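Local coordinates for protein Lv-ranaspumin (Lv-RSN-1) (Leptodactylus vastus, PDB 4K82) that acts as a surfactant in the frog's foam nest, where it probably lowers surface tension and so assists foam formation, at residues 16-21 and 65-70; 34-39 and 55-60. All coordinates share one frame; numbering follows the deposited sequence.

Contact 1 of 2, residues 16-21 and 65-70; sequences TACLTK and AGCALD
Cys-67 and Cys-18 are joined by a disulfide that ties helix 14-24 to the turn between helices 48-64 and 69-76 of this mainly helical protein. Taking 65-70 in order, Ala-65 and Gly-66 come first, where helix 48-64 ends in a Schellman motif. Gly-66 carries the positive phi of that motif (92°), at which a side chain would jam against the carbonyl oxygen of Ala-65. Gly-66 O lies 3.3 Å from Cys-18 SG, with the sulfur off to the side of the C=O bond.

Next comes Cys-67, a buried residue whose SG lies 2.1 Å from Cys-18 SG. The two cysteines reach the bridge differently: Cys-18 sends its sulfur out anti to its own N (chi1 177°), beside its carbonyl carbon, whereas in Cys-67 the sulfur sits beside the backbone N and anti to the carbonyl carbon. Around the S-S bond the torsion is -97°, near the right angle that disulfides prefer, and the two CA atoms are 5.8 Å apart. No hydrogen bond links the segments, leaving the covalent link to carry almost the whole contact. Beyond the bridge, Ala-68 takes the N-cap position of helix 69-76, and Leu-69 turns its side chain to Leu-62 and Ile-92 of other helices.

On helix 14-24, Leu-19 packs on Leu-62, Leu-96 and Leu-99, and Thr-16 N bonds to Asp-75 OD2, joining helix 14-24 to helix 69-76 itself. Within helix 14-24, Thr-16 O accepts two hydrogen bonds, from Thr-20 N and from Thr-20 OG1 (2.7 Å), on opposite faces of its carbonyl plane.

Contact 2 of 2, residues 34-39 and 55-60; sequences AVIICA and KELLER
Ile-36 reaches out from helix 29-42 and lays its CG1-CD1 arm over Leu-57 and Leu-58 of helix 48-64, a buried helix-to-helix packing within a mainly helical fold. The arm works at two levels. Its CG1 meets the Leu-57 methyl CD2 at 3.8 Å, the two side chains slanting across one another, while the terminal CD1 goes further and sits 3.8 Å from Leu-58 CA, close against the backbone of the facing helix. There CD1 also comes within 3.9 Å of Leu-57 CG, and it meets the Leu-58 methyl CD1 more loosely at 4.2 Å.

The torsions explain this reach. CG1 of Ile-36 is anti to its carbonyl carbon (chi1 -65°) and chi2 of 167° stretches the chain, carrying CD1 straight across to the other helix. Leu-57, its CG anti to the backbone N, brings its branch point up beside that arm. An alanine in place of Ile-36 would keep only CB, and the gap left between Leu-57 and the Leu-58 backbone would probably slacken the join of the two helices.

The backbones come nearest at Ile-36 and Leu-58, with 6.8 Å between their CA atoms; no hydrogen bond crosses. Leu-58 also touches Leu-96, which extends the apolar layer to helix 89-102, and on the far side of helix 29-42 Cys-38 is in a disulfide with Cys-114. Away from the interface, the Arg-60 guanidinium lays one face over Glu-56 O, and its NH2 makes a salt bridge to Glu-56 OE1 at 3.5 Å.

In the fold
Contacts 1 and 2 lie with their centres about 14 Å apart in the N-terminal part of the chain. In sequence, contact 2 falls between the two segments of contact 1: helix 14-24 comes first, then helices 29-42 and 48-64, which pair in contact 2, and then the turn into helix 69-76 that brings the chain back to Cys-18. Leu-69 joins the two sites directly, its CD2 packing 3.5 Å from Glu-59 CG and its CD1 4.0 Å from Leu-58 CD2. The chain centre lies about 9 Å from the centre of buried contact 2 and 20 Å from that of partly buried contact 1. The disulfide thus closes a length of chain that includes both helices of contact 2.

Contact 1 of 2, residues 16-21 and 65-70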
ATOM      1  N   THR A  16     -19.240 -10.706  -5.890  1.00 33.47           N
ATOM      2  CA  THR A  16     -18.065 -11.424  -6.366  1.00 29.19           C
ATOM      3  C   THR A  16     -17.873 -11.252  -7.865  1.00 30.27           C
ATOM      4  O   THR A  16     -16.747 -11.153  -8.356  1.00 28.51           O
ATOM      5  CB  THR A  16     -18.170 -12.930  -6.039  1.00 41.50           C
ATOM      6  OG1 THR A  16     -18.372 -13.101  -4.629  1.00 42.28           O
ATOM      7  CG2 THR A  16     -16.903 -13.661  -6.456  1.00 39.47           C
ATOM      8  N   ALA A  17     -18.987 -11.215  -8.590  1.00 28.83           N
ATOM      9  CA  ALA A  17     -18.948 -11.000 -10.026  1.00 33.39           C
ATOM     10  C   ALA A  17     -18.322  -9.648 -10.339  1.00 33.64           C
ATOM     11  O   ALA A  17     -17.456  -9.536 -11.207  1.00 30.85           O
ATOM     12  CB  ALA A  17     -20.351 -11.071 -10.606  1.00 38.47           C
ATOM     13  N   CYS A  18     -18.777  -8.623  -9.625  1.00 31.27           N
ATOM     14  CA  CYS A  18     -18.316  -7.263  -9.855  1.00 27.03           C
ATOM     15  C   CYS A  18     -16.825  -7.156  -9.540  1.00 28.13           C
ATOM     16  O   CYS A  18     -16.064  -6.526 -10.279  1.00 30.93           O
ATOM     17  CB  CYS A  18     -19.121  -6.287  -8.993  1.00 33.64           C
ATOM     18  SG  CYS A  18     -18.600  -4.555  -9.101  1.00 37.42           S
ATOM     19  N   LEU A  19     -16.426  -7.776  -8.435  1.00 28.09           N
ATOM     20  CA  LEU A  19     -15.033  -7.775  -8.011  1.00 26.78           C
ATOM     21  C   LEU A  19     -14.156  -8.461  -9.052  1.00 27.21           C
ATOM     22  O   LEU A  19     -13.094  -7.956  -9.414  1.00 26.92           O
ATOM     23  CB  LEU A  19     -14.888  -8.485  -6.662  1.00 22.55           C
ATOM     24  CG  LEU A  19     -13.461  -8.598  -6.146  1.00 27.57           C
ATOM     25  CD1 LEU A  19     -12.864  -7.200  -5.959  1.00 27.32           C
ATOM     26  CD2 LEU A  19     -13.448  -9.385  -4.848  1.00 25.27           C
ATOM     27  N   THR A  20     -14.615  -9.619  -9.523  1.00 29.30           N
ATOM     28  CA  THR A  20     -13.910 -10.394 -10.544  1.00 28.41           C
ATOM     29  C   THR A  20     -13.586  -9.558 -11.785  1.00 29.13           C
ATOM     30  O   THR A  20     -12.448  -9.540 -12.264  1.00 30.49           O
ATOM     31  CB  THR A  20     -14.748 -11.623 -10.969  1.00 31.71           C
ATOM     32  OG1 THR A  20     -14.960 -12.475  -9.838  1.00 33.93           O
ATOM     33  CG2 THR A  20     -14.048 -12.403 -12.059  1.00 31.82           C
ATOM     34  N   LYS A  21     -14.589  -8.859 -12.299  1.00 30.00           N
ATOM     35  CA  LYS A  21     -14.387  -8.034 -13.479  1.00 36.17           C
ATOM     36  C   LYS A  21     -13.488  -6.843 -13.152  1.00 36.51           C
ATOM     37  O   LYS A  21     -12.605  -6.478 -13.936  1.00 35.39           O
ATOM     38  CB  LYS A  21     -15.730  -7.553 -14.033  1.00 33.63           C
ATOM     39  CG  LYS A  21     -15.630  -6.979 -15.441  1.00 47.16           C
ATOM     40  CD  LYS A  21     -16.896  -6.243 -15.849  1.00 57.85           C
ATOM     41  CE  LYS A  21     -17.161  -5.051 -14.937  1.00 60.35           C
ATOM     42  NZ  LYS A  21     -15.928  -4.251 -14.635  1.00 47.01           N
ATOM     43  N   ALA A  65     -14.111   1.309  -7.767  1.00 21.09           N
ATOM     44  CA  ALA A  65     -13.982   0.288  -8.795  1.00 25.88           C
ATOM     45  C   ALA A  65     -15.338  -0.128  -9.352  1.00 26.34           C
ATOM     46  O   ALA A  65     -15.417  -0.957 -10.260  1.00 28.10           O
ATOM     47  CB  ALA A  65     -13.233  -0.925  -8.251  1.00 27.28           C
ATOM     48  N   GLY A  66     -16.400   0.447  -8.796  1.00 28.05           N
ATOM     49  CA  GLY A  66     -17.753   0.185  -9.247  1.00 28.09           C
ATOM     50  C   GLY A  66     -18.438  -0.942  -8.498  1.00 32.54           C
ATOM     51  O   GLY A  66     -19.494  -1.419  -8.918  1.00 33.08           O
ATOM     52  N   CYS A  67     -17.847  -1.375  -7.388  1.00 27.04           N
ATOM     53  CA  CYS A  67     -18.423  -2.464  -6.609  1.00 27.06           C
ATOM     54  C   CYS A  67     -18.909  -1.983  -5.246  1.00 26.52           C
ATOM     55  O   CYS A  67     -18.593  -0.878  -4.817  1.00 30.78           O
ATOM     56  CB  CYS A  67     -17.410  -3.595  -6.465  1.00 28.70           C
ATOM     57  SG  CYS A  67     -16.846  -4.223  -8.070  1.00 35.39           S
ATOM     58  N   ALA A  68     -19.700  -2.812  -4.571  1.00 28.42           N
ATOM     59  CA  ALA A  68     -20.235  -2.453  -3.264  1.00 23.63           C
ATOM     60  C   ALA A  68     -19.803  -3.500  -2.254  1.00 23.51           C
ATOM     61  O   ALA A  68     -20.022  -4.692  -2.476  1.00 23.70           O
ATOM     62  CB  ALA A  68     -21.748  -2.374  -3.314  1.00 29.89           C
ATOM     63  N   LEU A  69     -19.193  -3.059  -1.156  1.00 23.23           N
ATOM     64  CA  LEU A  69     -18.737  -3.992  -0.134  1.00 22.34           C
ATOM     65  C   LEU A  69     -19.905  -4.822   0.402  1.00 21.58           C
ATOM     66  O   LEU A  69     -19.755  -6.009   0.688  1.00 23.32           O
ATOM     67  CB  LEU A  69     -18.027  -3.269   1.013  1.00 21.43           C
ATOM     68  CG  LEU A  69     -17.495  -4.215   2.105  1.00 22.65           C
ATOM     69  CD1 LEU A  69     -16.535  -5.278   1.562  1.00 25.46           C
ATOM     70  CD2 LEU A  69     -16.834  -3.438   3.229  1.00 27.07           C
ATOM     71  N   ASP A  70     -21.076  -4.198   0.517  1.00 22.37           N
ATOM     72  CA  ASP A  70     -22.254  -4.901   1.029  1.00 28.06           C
ATOM     73  C   ASP A  70     -22.578  -6.129   0.190  1.00 27.21           C
ATOM     74  O   ASP A  70     -22.931  -7.186   0.732  1.00 26.34           O
ATOM     75  CB  ASP A  70     -23.476  -3.980   1.046  1.00 30.22           C
ATOM     76  CG  ASP A  70     -23.441  -2.975   2.176  1.00 44.37           C
ATOM     77  OD1 ASP A  70     -22.736  -3.218   3.175  1.00 46.81           O
ATOM     78  OD2 ASP A  70     -24.135  -1.944   2.064  1.00 53.60           O
TER

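Contact 2 of 2, residues 34-39 and 55-60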
ATOM      1  N   ALA A  34      -4.567  -5.224  -1.338  1.00 18.52           N
ATOM      2  CA  ALA A  34      -3.460  -5.871  -0.638  1.00 16.79           C
ATOM      3  C   ALA A  34      -3.012  -4.995   0.530  1.00 16.28           C
ATOM      4  O   ALA A  34      -2.754  -5.488   1.622  1.00 17.59           O
ATOM      5  CB  ALA A  34      -2.297  -6.140  -1.593  1.00 19.81           C
ATOM      6  N   VAL A  35      -2.929  -3.690   0.302  1.00 16.02           N
ATOM      7  CA  VAL A  35      -2.569  -2.761   1.364  1.00 14.44           C
ATOM      8  C   VAL A  35      -3.552  -2.830   2.526  1.00 19.64           C
ATOM      9  O   VAL A  35      -3.148  -2.952   3.678  1.00 17.38           O
ATOM     10  CB  VAL A  35      -2.496  -1.322   0.838  1.00 16.63           C
ATOM     11  CG1 VAL A  35      -2.327  -0.345   1.989  1.00 19.36           C
ATOM     12  CG2 VAL A  35      -1.364  -1.188  -0.186  1.00 18.02           C
ATOM     13  N   ILE A  36      -4.843  -2.776   2.218  1.00 19.49           N
ATOM     14  CA  ILE A  36      -5.874  -2.839   3.247  1.00 17.61           C
ATOM     15  C   ILE A  36      -5.846  -4.151   4.020  1.00 17.28           C
ATOM     16  O   ILE A  36      -5.828  -4.157   5.251  1.00 17.27           O
ATOM     17  CB  ILE A  36      -7.243  -2.634   2.617  1.00 17.30           C
ATOM     18  CG1 ILE A  36      -7.319  -1.216   2.063  1.00 21.00           C
ATOM     19  CG2 ILE A  36      -8.355  -2.864   3.648  1.00 18.00           C
ATOM     20  CD1 ILE A  36      -8.507  -1.000   1.133  1.00 20.33           C
ATOM     21  N   ILE A  37      -5.818  -5.258   3.288  1.00 16.36           N
ATOM     22  CA  ILE A  37      -5.789  -6.574   3.912  1.00 14.44           C
ATOM     23  C   ILE A  37      -4.547  -6.751   4.791  1.00 18.19           C
ATOM     24  O   ILE A  37      -4.624  -7.196   5.933  1.00 17.51           O
ATOM     25  CB  ILE A  37      -5.845  -7.682   2.843  1.00 16.75           C
ATOM     26  CG1 ILE A  37      -7.261  -7.753   2.255  1.00 18.69           C
ATOM     27  CG2 ILE A  37      -5.499  -9.028   3.453  1.00 19.60           C
ATOM     28  CD1 ILE A  37      -7.312  -8.421   0.887  1.00 21.65           C
ATOM     29  N   CYS A  38      -3.395  -6.368   4.279  1.00 17.42           N
ATOM     30  CA  CYS A  38      -2.188  -6.594   5.047  0.58 19.21           C
ATOM     31  C   CYS A  38      -2.054  -5.616   6.213  1.00 19.73           C
ATOM     32  O   CYS A  38      -1.492  -5.960   7.241  1.00 20.27           O
ATOM     33  CB  CYS A  38      -0.970  -6.628   4.124  0.58 20.93           C
ATOM     34  SG  CYS A  38      -1.095  -8.038   3.000  0.58 21.93           S
ATOM     35  N   ALA A  39      -2.601  -4.411   6.071  1.00 17.12           N
ATOM     36  CA  ALA A  39      -2.605  -3.474   7.184  1.00 16.14           C
ATOM     37  C   ALA A  39      -3.443  -4.039   8.321  1.00 19.74           C
ATOM     38  O   ALA A  39      -3.042  -4.028   9.483  1.00 19.30           O
ATOM     39  CB  ALA A  39      -3.153  -2.120   6.745  1.00 18.46           C
ATOM     40  N   LYS A  55     -12.074  -0.145   7.418  1.00 18.34           N
ATOM     41  CA  LYS A  55     -13.288  -0.587   6.748  1.00 19.48           C
ATOM     42  C   LYS A  55     -13.808   0.498   5.806  1.00 20.27           C
ATOM     43  O   LYS A  55     -14.223   0.208   4.685  1.00 19.24           O
ATOM     44  CB  LYS A  55     -14.378  -0.968   7.744  1.00 19.02           C
ATOM     45  CG  LYS A  55     -15.580  -1.557   7.027  1.00 26.06           C
ATOM     46  CD  LYS A  55     -16.685  -1.933   7.951  1.00 25.76           C
ATOM     47  CE  LYS A  55     -17.773  -2.649   7.159  1.00 22.71           C
ATOM     48  NZ  LYS A  55     -18.824  -3.151   8.069  1.00 29.37           N
ATOM     49  N   GLU A  56     -13.771   1.750   6.254  1.00 23.00           N
ATOM     50  CA  GLU A  56     -14.210   2.851   5.399  1.00 22.64           C
ATOM     51  C   GLU A  56     -13.377   2.931   4.134  1.00 19.64           C
ATOM     52  O   GLU A  56     -13.911   3.148   3.056  1.00 20.72           O
ATOM     53  CB  GLU A  56     -14.167   4.181   6.141  1.00 23.28           C
ATOM     54  CG  GLU A  56     -15.214   4.286   7.242  1.00 32.75           C
ATOM     55  CD  GLU A  56     -15.495   5.718   7.645  1.00 50.42           C
ATOM     56  OE1 GLU A  56     -15.333   6.615   6.788  1.00 62.73           O
ATOM     57  OE2 GLU A  56     -15.875   5.945   8.816  1.00 51.84           O
ATOM     58  N   LEU A  57     -12.069   2.730   4.273  1.00 18.98           N
ATOM     59  CA  LEU A  57     -11.182   2.701   3.121  1.00 19.36           C
ATOM     60  C   LEU A  57     -11.500   1.552   2.160  1.00 19.27           C
ATOM     61  O   LEU A  57     -11.493   1.728   0.944  1.00 20.10           O
ATOM     62  CB  LEU A  57      -9.725   2.641   3.575  1.00 19.28           C
ATOM     63  CG  LEU A  57      -8.658   2.671   2.481  1.00 24.70           C
ATOM     64  CD1 LEU A  57      -8.693   3.995   1.719  1.00 26.98           C
ATOM     65  CD2 LEU A  57      -7.277   2.419   3.077  1.00 26.08           C
ATOM     66  N   LEU A  58     -11.782   0.374   2.707  1.00 16.19           N
ATOM     67  CA  LEU A  58     -12.197  -0.752   1.875  1.00 16.01           C
ATOM     68  C   LEU A  58     -13.481  -0.426   1.110  1.00 19.75           C
ATOM     69  O   LEU A  58     -13.583  -0.686  -0.085  1.00 19.18           O
ATOM     70  CB  LEU A  58     -12.418  -1.983   2.766  1.00 18.15           C
ATOM     71  CG  LEU A  58     -12.804  -3.290   2.065  1.00 18.42           C
ATOM     72  CD1 LEU A  58     -11.805  -3.660   0.965  1.00 18.23           C
ATOM     73  CD2 LEU A  58     -12.901  -4.399   3.102  1.00 18.04           C
ATOM     74  N   GLU A  59     -14.452   0.138   1.813  1.00 19.92           N
ATOM     75  CA  GLU A  59     -15.707   0.534   1.185  1.00 17.13           C
ATOM     76  C   GLU A  59     -15.447   1.512   0.050  1.00 18.91           C
ATOM     77  O   GLU A  59     -15.950   1.326  -1.065  1.00 20.15           O
ATOM     78  CB  GLU A  59     -16.659   1.117   2.238  1.00 18.61           C
ATOM     79  CG  GLU A  59     -17.170   0.070   3.207  1.00 24.57           C
ATOM     80  CD  GLU A  59     -18.040   0.631   4.314  1.00 39.77           C
ATOM     81  OE1 GLU A  59     -17.839   1.802   4.705  1.00 47.93           O
ATOM     82  OE2 GLU A  59     -18.931  -0.106   4.793  1.00 41.82           O
ATOM     83  N   ARG A  60     -14.644   2.537   0.321  1.00 18.56           N
ATOM     84  CA  ARG A  60     -14.362   3.556  -0.691  1.00 18.85           C
ATOM     85  C   ARG A  60     -13.610   2.977  -1.873  1.00 18.14           C
ATOM     86  O   ARG A  60     -13.893   3.298  -3.022  1.00 20.64           O
ATOM     87  CB  ARG A  60     -13.561   4.715  -0.095  1.00 26.00           C
ATOM     88  CG  ARG A  60     -14.345   5.590   0.870  1.00 36.97           C
ATOM     89  CD  ARG A  60     -13.535   6.814   1.267  1.00 50.96           C
ATOM     90  NE  ARG A  60     -12.343   6.443   2.021  1.00 50.37           N
ATOM     91  CZ  ARG A  60     -12.234   6.543   3.343  1.00 40.73           C
ATOM     92  NH1 ARG A  60     -11.112   6.175   3.941  1.00 48.68           N
ATOM     93  NH2 ARG A  60     -13.241   7.022   4.064  1.00 52.22           N
TER